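Local structure of uncharacterized protein Atu1656/AGR_C_3050 (Agrobacterium tumefaciens, 2OJH) at residues V36-P41 and Y65-A70; K54-N59 and E285-R290; S142-G147 and F153-M158; R167-E172 and I187-S192. The protein is of unknown function but belongs to the TolB family and folds as a six-bladed beta-propeller, a shape that probably serves to bind other molecules. All coordinates share one frame; numbering follows the deposited sequence.

Contact 1: V36-P41 and Y65-A70; sequences VVWQTP and YRLSLA
Val37 and Leu69 meet through methyl groups: Leu69 CD2 sits against both branches of the valine, 3.8 Å from Val37 CG1 and 3.9 Å from Val37 CG2, the two side chains crossing at about a right angle. A forked valine suits this place because it receives one leucine methyl on two branches. Beside it, Leu67 CD2 comes obliquely onto the indole. With CG anti to the backbone N (chi1 -168°), Trp38 swings its ring to where CE3 meets Leu67 CD2 at 3.8 Å, and Thr40 CB lies 3.3 Å above one face of that ring. Val37 and Trp38 form a classic beta bulge opposite Ile24, which lets two consecutive residues both serve this interface.

The packed part centres on buried Val37 and Leu67; Trp38 and Leu69 are partly exposed, and exposed Ala70 marks the solvent side. No hydrogen bond joins the two segments themselves, so their cohesion rests on shape and the hydrophobic effect, although Arg35 of the same strand reaches across to Leu69 O.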
loop_
_atom_site.group_PDB
_atom_site.type_symbol
_atom_site.label_atom_id
_atom_site.label_comp_id
_atom_site.label_asym_id
_atom_site.label_seq_id
_atom_site.Cartn_x
_atom_site.Cartn_y
_atom_site.Cartn_z
ATOM N N VAL A 36 -9.229 -17.602 3.936
ATOM C CA VAL A 36 -8.475 -17.182 5.116
ATOM C C VAL A 36 -7.108 -17.874 5.055
ATOM O O VAL A 36 -7.017 -19.116 5.054
ATOM C CB VAL A 36 -9.220 -17.579 6.398
ATOM C CG1 VAL A 36 -8.386 -17.262 7.644
ATOM C CG2 VAL A 36 -10.603 -16.914 6.454
ATOM N N VAL A 37 -6.052 -17.073 4.980
ATOM C CA VAL A 37 -4.691 -17.589 4.992
ATOM C C VAL A 37 -4.227 -17.882 6.412
ATOM O O VAL A 37 -3.630 -18.923 6.668
ATOM C CB VAL A 37 -3.722 -16.580 4.350
ATOM C CG1 VAL A 37 -2.312 -17.160 4.301
ATOM C CG2 VAL A 37 -4.186 -16.275 2.953
ATOM N N TRP A 38 -4.490 -16.960 7.334
ATOM C CA TRP A 38 -3.980 -17.085 8.703
ATOM C C TRP A 38 -4.701 -16.109 9.620
ATOM O O TRP A 38 -4.906 -14.952 9.236
ATOM C CB TRP A 38 -2.487 -16.744 8.711
ATOM C CG TRP A 38 -1.787 -17.099 9.969
ATOM C CD1 TRP A 38 -1.673 -18.346 10.525
ATOM C CD2 TRP A 38 -1.069 -16.208 10.813
ATOM N NE1 TRP A 38 -0.937 -18.270 11.690
ATOM C CE2 TRP A 38 -0.545 -16.973 11.884
ATOM C CE3 TRP A 38 -0.803 -14.839 10.767
ATOM C CZ2 TRP A 38 0.229 -16.413 12.904
ATOM C CZ3 TRP A 38 -0.011 -14.265 11.797
ATOM C CH2 TRP A 38 0.473 -15.059 12.857
ATOM N N GLN A 39 -5.086 -16.576 10.813
ATOM C CA GLN A 39 -5.633 -15.709 11.858
ATOM C C GLN A 39 -4.697 -15.701 13.031
ATOM O O GLN A 39 -4.029 -16.713 13.308
ATOM C CB GLN A 39 -7.033 -16.144 12.282
ATOM C CG GLN A 39 -8.008 -16.150 11.093
ATOM C CD GLN A 39 -9.437 -16.268 11.509
ATOM O OE1 GLN A 39 -9.742 -16.840 12.563
ATOM N NE2 GLN A 39 -10.344 -15.754 10.665
ATOM N N THR A 40 -4.635 -14.570 13.733
ATOM C CA THR A 40 -3.720 -14.417 14.869
ATOM C C THR A 40 -4.285 -13.440 15.891
ATOM O O THR A 40 -5.012 -12.523 15.517
ATOM C CB THR A 40 -2.302 -13.958 14.402
ATOM O OG1 THR A 40 -1.450 -13.701 15.533
ATOM C CG2 THR A 40 -2.386 -12.729 13.537
ATOM N N PRO A 41 -3.966 -13.649 17.181
ATOM C CA PRO A 41 -4.273 -12.626 18.195
ATOM C C PRO A 41 -3.335 -11.403 18.130
ATOM O O PRO A 41 -3.574 -10.417 18.807
ATOM C CB PRO A 41 -4.104 -13.385 19.514
ATOM C CG PRO A 41 -3.053 -14.398 19.203
ATOM C CD PRO A 41 -3.333 -14.834 17.787
ATOM N N TYR A 65 7.413 -9.795 8.071
ATOM C CA TYR A 65 7.257 -11.251 8.033
ATOM C C TYR A 65 6.793 -11.783 6.676
ATOM O O TYR A 65 5.914 -11.190 6.036
ATOM C CB TYR A 65 6.228 -11.696 9.081
ATOM C CG TYR A 65 6.599 -11.385 10.501
ATOM C CD1 TYR A 65 6.312 -10.147 11.059
ATOM C CD2 TYR A 65 7.203 -12.346 11.304
ATOM C CE1 TYR A 65 6.657 -9.852 12.390
ATOM C CE2 TYR A 65 7.530 -12.068 12.638
ATOM C CZ TYR A 65 7.258 -10.814 13.162
ATOM O OH TYR A 65 7.577 -10.514 14.467
ATOM N N ARG A 66 7.345 -12.925 6.265
ATOM C CA ARG A 66 6.817 -13.659 5.107
ATOM C C ARG A 66 5.843 -14.757 5.575
ATOM O O ARG A 66 6.145 -15.506 6.510
ATOM C CB ARG A 66 7.953 -14.303 4.296
ATOM C CG ARG A 66 8.972 -13.328 3.728
ATOM C CD ARG A 66 10.057 -14.050 2.934
ATOM N NE ARG A 66 11.310 -13.284 2.961
ATOM C CZ ARG A 66 12.290 -13.452 3.865
ATOM N NH1 ARG A 66 13.400 -12.711 3.804
ATOM N NH2 ARG A 66 12.166 -14.352 4.845
ATOM N N LEU A 67 4.679 -14.840 4.929
ATOM C CA LEU A 67 3.713 -15.915 5.179
ATOM C C LEU A 67 3.495 -16.691 3.886
ATOM O O LEU A 67 2.934 -16.139 2.925
ATOM C CB LEU A 67 2.384 -15.349 5.653
ATOM C CG LEU A 67 2.257 -14.814 7.081
ATOM C CD1 LEU A 67 3.095 -13.542 7.356
ATOM C CD2 LEU A 67 0.787 -14.514 7.291
ATOM N N SER A 68 3.965 -17.938 3.856
ATOM C CA SER A 68 3.851 -18.779 2.667
ATOM C C SER A 68 2.405 -19.145 2.358
ATOM O O SER A 68 1.641 -19.484 3.250
ATOM C CB SER A 68 4.675 -20.051 2.825
ATOM O OG SER A 68 4.633 -20.791 1.626
ATOM N N LEU A 69 2.055 -19.077 1.083
ATOM C CA LEU A 69 0.696 -19.395 0.620
ATOM C C LEU A 69 0.461 -20.889 0.353
ATOM O O LEU A 69 -0.678 -21.315 0.177
ATOM C CB LEU A 69 0.330 -18.551 -0.599
ATOM C CG LEU A 69 0.095 -17.075 -0.236
ATOM C CD1 LEU A 69 -0.042 -16.262 -1.475
ATOM C CD2 LEU A 69 -1.142 -16.898 0.656
ATOM N N ALA A 70 1.534 -21.671 0.337
ATOM C CA ALA A 70 1.438 -23.141 0.317
ATOM C C ALA A 70 2.237 -23.670 1.492
ATOM O O ALA A 70 3.262 -23.097 1.871
ATOM C CB ALA A 70 1.981 -23.694 -0.969
#

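Contact 2: K54-N59 and E285-R290; sequences KYLLLN and EFAYVR
Strands 55-60 and 285-291 pass one another without a hydrogen bond between the two segments, closest at Leu56 and Ala287, whose CA atoms are 7.8 Å apart, and wider at Leu58 and Val289, where the CA separation is 9.7 Å. Side chains fill that spacing, and their sizes follow it. At the closer end Leu56 presents the fork of its isobutyl group to a single methyl: Ala287 CB lies 3.6 Å from Leu56 CD2 and 4.0 Å from Leu56 CD1. The small alanine suits the shorter spacing, while the leucine spans most of it. At the wider end two branched residues share the work, Leu58 CD1 reaching Val289 CG2 at 4.0 Å as the side chains cross obliquely. Val289 has CG1 anti to the backbone N (chi1 -167°), which leaves CG2, the branch beside that N, to make the touch.

All four residues are buried. Leu56 also packs on Trp49 and Ile24, Ala287 on Pro47, and Leu58 on Phe44, so both neighbouring sheets and a connecting loop contribute to the same apolar layer. The last strand of the chain is here paired in one sheet with the first, 22-28, and packed on the following sheet, whose strands run from 45-49 to 76-77: the face-to-face blade packing of a beta-propeller, at the blade where the two chain ends close the ring.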
loop_
_atom_site.group_PDB
_atom_site.type_symbol
_atom_site.label_atom_id
_atom_site.label_comp_id
_atom_site.label_asym_id
_atom_site.label_seq_id
_atom_site.Cartn_x
_atom_site.Cartn_y
_atom_site.Cartn_z
ATOM N N LYS A 54 4.134 -16.827 -4.380
ATOM C CA LYS A 54 4.291 -17.812 -3.326
ATOM C C LYS A 54 4.132 -17.362 -1.874
ATOM O O LYS A 54 3.942 -18.207 -0.987
ATOM C CB LYS A 54 5.668 -18.440 -3.432
ATOM C CG LYS A 54 5.861 -19.277 -4.669
ATOM C CD LYS A 54 7.129 -20.092 -4.520
ATOM C CE LYS A 54 7.169 -21.181 -5.575
ATOM N NZ LYS A 54 8.235 -22.190 -5.319
ATOM N N TYR A 55 4.273 -16.067 -1.606
ATOM C CA TYR A 55 4.125 -15.610 -0.232
ATOM C C TYR A 55 3.546 -14.215 -0.103
ATOM O O TYR A 55 3.554 -13.419 -1.060
ATOM C CB TYR A 55 5.440 -15.698 0.528
ATOM C CG TYR A 55 6.534 -14.750 0.059
ATOM C CD1 TYR A 55 6.611 -13.447 0.569
ATOM C CD2 TYR A 55 7.519 -15.163 -0.852
ATOM C CE1 TYR A 55 7.618 -12.577 0.166
ATOM C CE2 TYR A 55 8.534 -14.283 -1.258
ATOM C CZ TYR A 55 8.569 -13.001 -0.738
ATOM O OH TYR A 55 9.551 -12.103 -1.103
ATOM N N LEU A 56 3.038 -13.921 1.093
ATOM C CA LEU A 56 2.657 -12.568 1.444
ATOM C C LEU A 56 3.696 -11.947 2.366
ATOM O O LEU A 56 4.290 -12.637 3.211
ATOM C CB LEU A 56 1.275 -12.514 2.128
ATOM C CG LEU A 56 0.111 -13.172 1.377
ATOM C CD1 LEU A 56 -1.118 -13.192 2.270
ATOM C CD2 LEU A 56 -0.205 -12.481 0.039
ATOM N N LEU A 57 3.900 -10.641 2.193
ATOM C CA LEU A 57 4.781 -9.863 3.057
ATOM C C LEU A 57 3.949 -8.904 3.922
ATOM O O LEU A 57 3.225 -8.015 3.407
ATOM C CB LEU A 57 5.848 -9.133 2.234
ATOM C CG LEU A 57 6.958 -8.413 3.015
ATOM C CD1 LEU A 57 7.936 -9.412 3.631
ATOM C CD2 LEU A 57 7.666 -7.427 2.082
ATOM N N LEU A 58 4.010 -9.122 5.233
ATOM C CA LEU A 58 3.221 -8.349 6.202
ATOM C C LEU A 58 4.135 -7.660 7.222
ATOM O O LEU A 58 5.246 -8.119 7.488
ATOM C CB LEU A 58 2.304 -9.278 7.016
ATOM C CG LEU A 58 1.002 -9.918 6.498
ATOM C CD1 LEU A 58 -0.200 -9.019 6.518
ATOM C CD2 LEU A 58 1.155 -10.661 5.154
ATOM N N ASN A 59 3.646 -6.594 7.845
ATOM C CA ASN A 59 4.344 -6.110 9.041
ATOM C C ASN A 59 3.538 -6.316 10.312
ATOM O O ASN A 59 2.289 -6.323 10.308
ATOM C CB ASN A 59 4.788 -4.639 8.905
ATOM C CG ASN A 59 3.623 -3.715 8.662
ATOM O OD1 ASN A 59 3.054 -3.706 7.580
ATOM N ND2 ASN A 59 3.254 -2.950 9.671
ATOM N N GLU A 285 -6.578 -11.686 -7.851
ATOM C CA GLU A 285 -6.796 -11.780 -6.406
ATOM C C GLU A 285 -5.995 -10.717 -5.700
ATOM O O GLU A 285 -4.924 -10.323 -6.179
ATOM C CB GLU A 285 -6.352 -13.149 -5.863
ATOM C CG GLU A 285 -7.021 -14.304 -6.543
ATOM C CD GLU A 285 -6.617 -15.668 -6.002
ATOM O OE1 GLU A 285 -5.433 -15.889 -5.690
ATOM O OE2 GLU A 285 -7.509 -16.527 -5.949
ATOM N N PHE A 286 -6.515 -10.243 -4.574
ATOM C CA PHE A 286 -5.699 -9.383 -3.714
ATOM C C PHE A 286 -5.714 -9.864 -2.256
ATOM O O PHE A 286 -6.696 -10.495 -1.811
ATOM C CB PHE A 286 -6.151 -7.917 -3.858
ATOM C CG PHE A 286 -7.560 -7.680 -3.417
ATOM C CD1 PHE A 286 -7.823 -7.484 -2.075
ATOM C CD2 PHE A 286 -8.613 -7.619 -4.344
ATOM C CE1 PHE A 286 -9.103 -7.273 -1.621
ATOM C CE2 PHE A 286 -9.926 -7.393 -3.908
ATOM C CZ PHE A 286 -10.178 -7.218 -2.556
ATOM N N ALA A 287 -4.635 -9.563 -1.513
ATOM C CA ALA A 287 -4.535 -9.858 -0.093
ATOM C C ALA A 287 -4.966 -8.624 0.724
ATOM O O ALA A 287 -4.819 -7.486 0.264
ATOM C CB ALA A 287 -3.067 -10.284 0.272
ATOM N N TYR A 288 -5.526 -8.874 1.907
ATOM C CA TYR A 288 -6.010 -7.822 2.813
ATOM C C TYR A 288 -6.102 -8.385 4.245
ATOM O O TYR A 288 -6.031 -9.610 4.445
ATOM C CB TYR A 288 -7.364 -7.259 2.329
ATOM C CG TYR A 288 -8.485 -8.271 2.396
ATOM C CD1 TYR A 288 -8.642 -9.237 1.392
ATOM C CD2 TYR A 288 -9.380 -8.282 3.485
ATOM C CE1 TYR A 288 -9.660 -10.207 1.478
ATOM C CE2 TYR A 288 -10.388 -9.239 3.579
ATOM C CZ TYR A 288 -10.530 -10.179 2.560
ATOM O OH TYR A 288 -11.493 -11.131 2.655
ATOM N N VAL A 289 -6.230 -7.508 5.244
ATOM C CA VAL A 289 -6.415 -7.952 6.625
ATOM C C VAL A 289 -7.747 -7.454 7.116
ATOM O O VAL A 289 -8.028 -6.269 7.022
ATOM C CB VAL A 289 -5.312 -7.453 7.595
ATOM C CG1 VAL A 289 -5.380 -8.204 8.957
ATOM C CG2 VAL A 289 -3.903 -7.624 6.964
ATOM N N ARG A 290 -8.545 -8.379 7.637
ATOM C CA ARG A 290 -9.792 -8.078 8.311
ATOM C C ARG A 290 -9.444 -8.131 9.804
ATOM O O ARG A 290 -8.656 -8.974 10.234
ATOM C CB ARG A 290 -10.832 -9.157 7.931
ATOM C CG ARG A 290 -12.140 -9.180 8.724
ATOM C CD ARG A 290 -12.949 -10.485 8.422
ATOM N NE ARG A 290 -13.107 -10.656 6.981
ATOM C CZ ARG A 290 -14.086 -10.117 6.264
ATOM N NH1 ARG A 290 -15.038 -9.395 6.854
ATOM N NH2 ARG A 290 -14.128 -10.313 4.948
#

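Contact 3: S142-G147 and F153-M158; sequences SFTYCG and FDIYSM
Tyr156 O is gripped from opposite faces of its carbonyl plane, by Thr144 OG1 at 2.9 Å and by Tyr145 N at 3.0 Å. The threonine hydroxyl gets there by standing anti to its own backbone N (chi1 -174°), and thus adds a side-chain bond to the antiparallel pairing. The return bond, Tyr156 N to Tyr145 O, is 2.9 Å long. On the face carrying the aromatics, Tyr156 CB sits over the Tyr145 ring in a CH-pi contact, 3.4 Å from Tyr145 CZ, while the two rings are nearly parallel but slid apart. Met158, a selenomethionine, lies alongside Phe143 with CB over its ring, 3.9 Å from Phe143 CZ, and its selenium obliquely beside it as a Met-aromatic contact. Gly147 suits its place because the Tyr156 ring edge occupies the space of a side chain, Tyr156 CD2 approaching Gly147 N to 3.6 Å. Outside the pair, Glu165 bonds Tyr145 OH. This is the beta hairpin formed by the two middle strands of a four-stranded propeller blade.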
loop_
_atom_site.group_PDB
_atom_site.type_symbol
_atom_site.label_atom_id
_atom_site.label_comp_id
_atom_site.label_asym_id
_atom_site.label_seq_id
_atom_site.Cartn_x
_atom_site.Cartn_y
_atom_site.Cartn_z
ATOM N N SER A 142 12.095 2.846 -10.528
ATOM C CA SER A 142 11.674 3.996 -9.734
ATOM C C SER A 142 10.648 3.553 -8.696
ATOM O O SER A 142 10.087 2.471 -8.808
ATOM C CB SER A 142 11.026 5.050 -10.637
ATOM O OG SER A 142 11.963 5.592 -11.540
ATOM N N PHE A 143 10.443 4.365 -7.664
ATOM C CA PHE A 143 9.324 4.120 -6.753
ATOM C C PHE A 143 8.632 5.415 -6.389
ATOM O O PHE A 143 9.164 6.514 -6.585
ATOM C CB PHE A 143 9.750 3.340 -5.504
ATOM C CG PHE A 143 10.793 4.051 -4.646
ATOM C CD1 PHE A 143 10.418 5.021 -3.726
ATOM C CD2 PHE A 143 12.152 3.729 -4.766
ATOM C CE1 PHE A 143 11.368 5.679 -2.932
ATOM C CE2 PHE A 143 13.108 4.387 -3.975
ATOM C CZ PHE A 143 12.707 5.359 -3.059
ATOM N N THR A 144 7.415 5.299 -5.884
ATOM C CA THR A 144 6.646 6.476 -5.554
ATOM C C THR A 144 6.303 6.449 -4.064
ATOM O O THR A 144 6.254 5.362 -3.447
ATOM C CB THR A 144 5.397 6.564 -6.453
ATOM O OG1 THR A 144 4.711 7.800 -6.225
ATOM C CG2 THR A 144 4.443 5.387 -6.190
ATOM N N TYR A 145 6.029 7.621 -3.482
ATOM C CA TYR A 145 5.839 7.713 -2.032
ATOM C C TYR A 145 5.146 8.973 -1.596
ATOM O O TYR A 145 5.011 9.945 -2.375
ATOM C CB TYR A 145 7.185 7.589 -1.294
ATOM C CG TYR A 145 8.292 8.573 -1.672
ATOM C CD1 TYR A 145 9.043 8.405 -2.846
ATOM C CD2 TYR A 145 8.643 9.619 -0.817
ATOM C CE1 TYR A 145 10.053 9.293 -3.183
ATOM C CE2 TYR A 145 9.664 10.497 -1.136
ATOM C CZ TYR A 145 10.375 10.329 -2.330
ATOM O OH TYR A 145 11.421 11.180 -2.655
ATOM N N CYS A 146 4.692 8.979 -0.346
ATOM C CA CYS A 146 4.097 10.194 0.227
ATOM C C CYS A 146 5.251 10.827 0.992
ATOM O O CYS A 146 5.955 10.125 1.748
ATOM C CB CYS A 146 2.956 9.869 1.186
ATOM S SG CYS A 146 2.285 11.366 2.006
ATOM N N GLY A 147 5.523 12.106 0.713
ATOM C CA GLY A 147 6.506 12.863 1.459
ATOM C C GLY A 147 5.814 13.995 2.171
ATOM O O GLY A 147 5.011 14.717 1.556
ATOM N N PHE A 153 1.669 17.467 2.278
ATOM C CA PHE A 153 1.634 16.045 1.977
ATOM C C PHE A 153 1.617 15.896 0.456
ATOM O O PHE A 153 0.605 16.208 -0.178
ATOM C CB PHE A 153 0.338 15.406 2.514
ATOM C CG PHE A 153 0.235 15.357 4.014
ATOM C CD1 PHE A 153 0.143 16.530 4.766
ATOM C CD2 PHE A 153 0.158 14.138 4.666
ATOM C CE1 PHE A 153 0.013 16.482 6.154
ATOM C CE2 PHE A 153 -0.003 14.082 6.064
ATOM C CZ PHE A 153 -0.042 15.241 6.805
ATOM N N ASP A 154 2.721 15.433 -0.134
ATOM C CA ASP A 154 2.754 15.307 -1.588
ATOM C C ASP A 154 3.194 13.957 -2.092
ATOM O O ASP A 154 3.838 13.166 -1.357
ATOM C CB ASP A 154 3.679 16.362 -2.219
ATOM C CG ASP A 154 3.022 17.723 -2.329
ATOM O OD1 ASP A 154 1.850 17.818 -2.790
ATOM O OD2 ASP A 154 3.693 18.698 -1.938
ATOM N N ILE A 155 2.898 13.733 -3.374
ATOM C CA ILE A 155 3.345 12.546 -4.077
ATOM C C ILE A 155 4.693 12.846 -4.678
ATOM O O ILE A 155 4.877 13.883 -5.338
ATOM C CB ILE A 155 2.334 12.162 -5.196
ATOM C CG1 ILE A 155 0.889 12.071 -4.621
ATOM C CG2 ILE A 155 2.776 10.879 -5.935
ATOM C CD1 ILE A 155 0.708 11.117 -3.410
ATOM N N TYR A 156 5.639 11.940 -4.441
ATOM C CA TYR A 156 6.993 12.067 -4.971
ATOM C C TYR A 156 7.319 10.777 -5.688
ATOM O O TYR A 156 6.694 9.734 -5.433
ATOM C CB TYR A 156 8.028 12.245 -3.835
ATOM C CG TYR A 156 7.956 13.578 -3.166
ATOM C CD1 TYR A 156 8.742 14.637 -3.605
ATOM C CD2 TYR A 156 7.053 13.807 -2.118
ATOM C CE1 TYR A 156 8.625 15.908 -3.018
ATOM C CE2 TYR A 156 6.934 15.067 -1.536
ATOM C CZ TYR A 156 7.725 16.105 -1.993
ATOM O OH TYR A 156 7.634 17.338 -1.409
ATOM N N SER A 157 8.329 10.823 -6.560
ATOM C CA SER A 157 8.907 9.604 -7.061
ATOM C C SER A 157 10.426 9.730 -7.001
ATOM O O SER A 157 10.965 10.839 -6.939
ATOM C CB SER A 157 8.429 9.316 -8.486
ATOM O OG SER A 157 8.873 10.324 -9.368
HETATM N N MSE A 158 11.115 8.605 -6.965
HETATM C CA MSE A 158 12.566 8.640 -6.951
HETATM C C MSE A 158 13.075 7.630 -7.936
HETATM O O MSE A 158 12.520 6.545 -8.059
HETATM C CB MSE A 158 13.119 8.358 -5.548
HETATM C CG MSE A 158 14.635 8.095 -5.503
HETATM SE SE MSE A 158 15.314 8.222 -3.691
HETATM C CE MSE A 158 14.796 10.033 -3.247
#

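Contact 4: R167-E172 and I187-S192; sequences RLTHGE and IYFNSS
Leu168 and Ile187 touch methyl to methyl, CD1 to CD1 at 3.6 Å, in the seam between two consecutive blades of the beta-propeller. The loop leaving strand 165-167 runs alongside strand 186-191, their end-to-end directions 16° apart, and next along it Thr169 CG2 meets the Phe189 ring obliquely, 3.9 Å from Phe189 CZ. Farther on, Ser191 OG and Glu172 O approach to 3.2 Å. Asn175 joins these two, its OD1 paired with the serine hydroxyl and its ND2 with the Glu172 carbonyl, which gives the hydroxyl of buried Ser191 and that carbonyl a common partner.

Threonine suits its position because it works in two directions. Its OG1 lies between the backbone N and the carbonyl carbon (chi1 62°), bonding Asp154 OD1 and Ile155 N of the preceding blade, while CG2 is left for the phenylalanine. Asp154 also binds Gly171 N and forms a salt bridge with Arg167, so one carboxylate holds much of the loop in shape. The turn itself passes through Gly171, whose positive phi is readily adopted by a residue without a side chain. Over one face of the Arg167 guanidinium lies His170 CD2, 3.5 Å above the plane. Glu172 folds back on the turn, and its OE1 accepts a bond from His170 N at 2.9 Å, on the syn side of the carboxylate but 30° out of its plane.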
loop_
_atom_site.group_PDB
_atom_site.type_symbol
_atom_site.label_atom_id
_atom_site.label_comp_id
_atom_site.label_asym_id
_atom_site.label_seq_id
_atom_site.Cartn_x
_atom_site.Cartn_y
_atom_site.Cartn_z
ATOM N N ARG A 167 8.990 15.820 -7.338
ATOM C CA ARG A 167 7.731 16.173 -6.701
ATOM C C ARG A 167 6.604 16.168 -7.758
ATOM O O ARG A 167 6.691 16.888 -8.766
ATOM C CB ARG A 167 7.893 17.555 -6.076
ATOM C CG ARG A 167 6.768 17.948 -5.170
ATOM C CD ARG A 167 7.026 19.265 -4.512
ATOM N NE ARG A 167 5.824 19.756 -3.853
ATOM C CZ ARG A 167 5.675 20.981 -3.376
ATOM N NH1 ARG A 167 6.655 21.867 -3.513
ATOM N NH2 ARG A 167 4.535 21.331 -2.781
ATOM N N LEU A 168 5.566 15.357 -7.545
ATOM C CA LEU A 168 4.508 15.181 -8.554
ATOM C C LEU A 168 3.226 15.923 -8.261
ATOM O O LEU A 168 2.446 16.189 -9.174
ATOM C CB LEU A 168 4.199 13.697 -8.780
ATOM C CG LEU A 168 5.412 12.920 -9.310
ATOM C CD1 LEU A 168 5.150 11.453 -9.205
ATOM C CD2 LEU A 168 5.764 13.286 -10.760
ATOM N N THR A 169 2.989 16.218 -6.991
ATOM C CA THR A 169 1.898 17.106 -6.615
ATOM C C THR A 169 2.508 18.254 -5.834
ATOM O O THR A 169 3.614 18.130 -5.315
ATOM C CB THR A 169 0.763 16.400 -5.822
ATOM O OG1 THR A 169 1.264 15.882 -4.580
ATOM C CG2 THR A 169 0.156 15.267 -6.629
ATOM N N HIS A 170 1.782 19.361 -5.761
ATOM C CA HIS A 170 2.324 20.586 -5.231
ATOM C C HIS A 170 1.368 21.230 -4.227
ATOM O O HIS A 170 1.028 22.395 -4.342
ATOM C CB HIS A 170 2.725 21.528 -6.390
ATOM C CG HIS A 170 3.811 20.964 -7.257
ATOM N ND1 HIS A 170 3.550 20.138 -8.331
ATOM C CD2 HIS A 170 5.160 21.047 -7.166
ATOM C CE1 HIS A 170 4.695 19.753 -8.874
ATOM N NE2 HIS A 170 5.685 20.295 -8.189
ATOM N N GLY A 171 0.953 20.447 -3.232
ATOM C CA GLY A 171 0.208 20.963 -2.082
ATOM C C GLY A 171 -1.244 21.277 -2.337
ATOM O O GLY A 171 -1.861 22.008 -1.561
ATOM N N GLU A 172 -1.788 20.742 -3.430
ATOM C CA GLU A 172 -3.220 20.806 -3.695
ATOM C C GLU A 172 -3.872 19.782 -2.767
ATOM O O GLU A 172 -3.903 18.605 -3.079
ATOM C CB GLU A 172 -3.536 20.452 -5.159
ATOM C CG GLU A 172 -2.838 21.332 -6.211
ATOM C CD GLU A 172 -1.503 20.726 -6.664
ATOM O OE1 GLU A 172 -1.092 19.696 -6.114
ATOM O OE2 GLU A 172 -0.860 21.282 -7.576
ATOM N N ILE A 187 0.190 7.336 -11.807
ATOM C CA ILE A 187 0.272 6.989 -10.391
ATOM C C ILE A 187 -1.098 7.377 -9.803
ATOM O O ILE A 187 -1.500 8.520 -9.942
ATOM C CB ILE A 187 1.410 7.759 -9.693
ATOM C CG1 ILE A 187 2.790 7.190 -10.122
ATOM C CG2 ILE A 187 1.244 7.713 -8.151
ATOM C CD1 ILE A 187 3.930 8.170 -9.923
ATOM N N TYR A 188 -1.800 6.422 -9.188
ATOM C CA TYR A 188 -3.085 6.687 -8.525
ATOM C C TYR A 188 -2.764 6.992 -7.064
ATOM O O TYR A 188 -1.802 6.430 -6.478
ATOM C CB TYR A 188 -4.013 5.457 -8.600
ATOM C CG TYR A 188 -4.651 5.222 -9.966
ATOM C CD1 TYR A 188 -3.887 4.864 -11.087
ATOM C CD2 TYR A 188 -6.035 5.388 -10.142
ATOM C CE1 TYR A 188 -4.510 4.683 -12.360
ATOM C CE2 TYR A 188 -6.643 5.191 -11.379
ATOM C CZ TYR A 188 -5.881 4.842 -12.474
ATOM O OH TYR A 188 -6.511 4.665 -13.670
ATOM N N PHE A 189 -3.540 7.905 -6.484
ATOM C CA PHE A 189 -3.298 8.368 -5.117
ATOM C C PHE A 189 -4.606 8.965 -4.591
ATOM O O PHE A 189 -5.615 8.983 -5.324
ATOM C CB PHE A 189 -2.123 9.377 -5.090
ATOM C CG PHE A 189 -2.424 10.697 -5.781
ATOM C CD1 PHE A 189 -2.309 10.830 -7.176
ATOM C CD2 PHE A 189 -2.824 11.798 -5.034
ATOM C CE1 PHE A 189 -2.607 12.028 -7.805
ATOM C CE2 PHE A 189 -3.123 13.029 -5.664
ATOM C CZ PHE A 189 -3.020 13.134 -7.061
ATOM N N ASN A 190 -4.632 9.387 -3.326
ATOM C CA ASN A 190 -5.821 10.133 -2.853
ATOM C C ASN A 190 -5.498 11.561 -2.436
ATOM O O ASN A 190 -4.374 11.872 -2.052
ATOM C CB ASN A 190 -6.628 9.374 -1.764
ATOM C CG ASN A 190 -5.838 9.104 -0.478
ATOM O OD1 ASN A 190 -4.605 9.140 -0.428
ATOM N ND2 ASN A 190 -6.564 8.763 0.555
ATOM N N SER A 191 -6.484 12.451 -2.523
ATOM C CA SER A 191 -6.211 13.820 -2.212
ATOM C C SER A 191 -7.423 14.391 -1.499
ATOM O O SER A 191 -8.574 14.024 -1.823
ATOM C CB SER A 191 -5.935 14.588 -3.514
ATOM O OG SER A 191 -5.652 15.951 -3.265
ATOM N N SER A 192 -7.175 15.277 -0.536
ATOM C CA SER A 192 -8.266 15.920 0.202
ATOM C C SER A 192 -8.683 17.230 -0.434
ATOM O O SER A 192 -9.516 17.954 0.138
ATOM C CB SER A 192 -7.823 16.234 1.635
ATOM O OG SER A 192 -6.719 17.150 1.627
#

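How the contacts relate
From the N terminus, contact 1 opens on strand 33-40 and closes a short loop at 65-70, joining the sheet built from both chain ends to the sheet that follows it. Before it closes, contact 2 opens at 54-59, so the two cross; contact 2 ends only at 285-290, on the last strand, and packs the same pair of sheets. Strands 55-60 and 63-68 are neighbours, and Leu67 N probably bonds Leu56 O (2.8 Å). Contacts 3 and 4 fall in series within the long span of contact 2, on the opposite side of the chain's centre from contacts 1 and 2. Contact 3 forms a hairpin within one sheet; contact 4 ties that sheet's outgoing loop to the next.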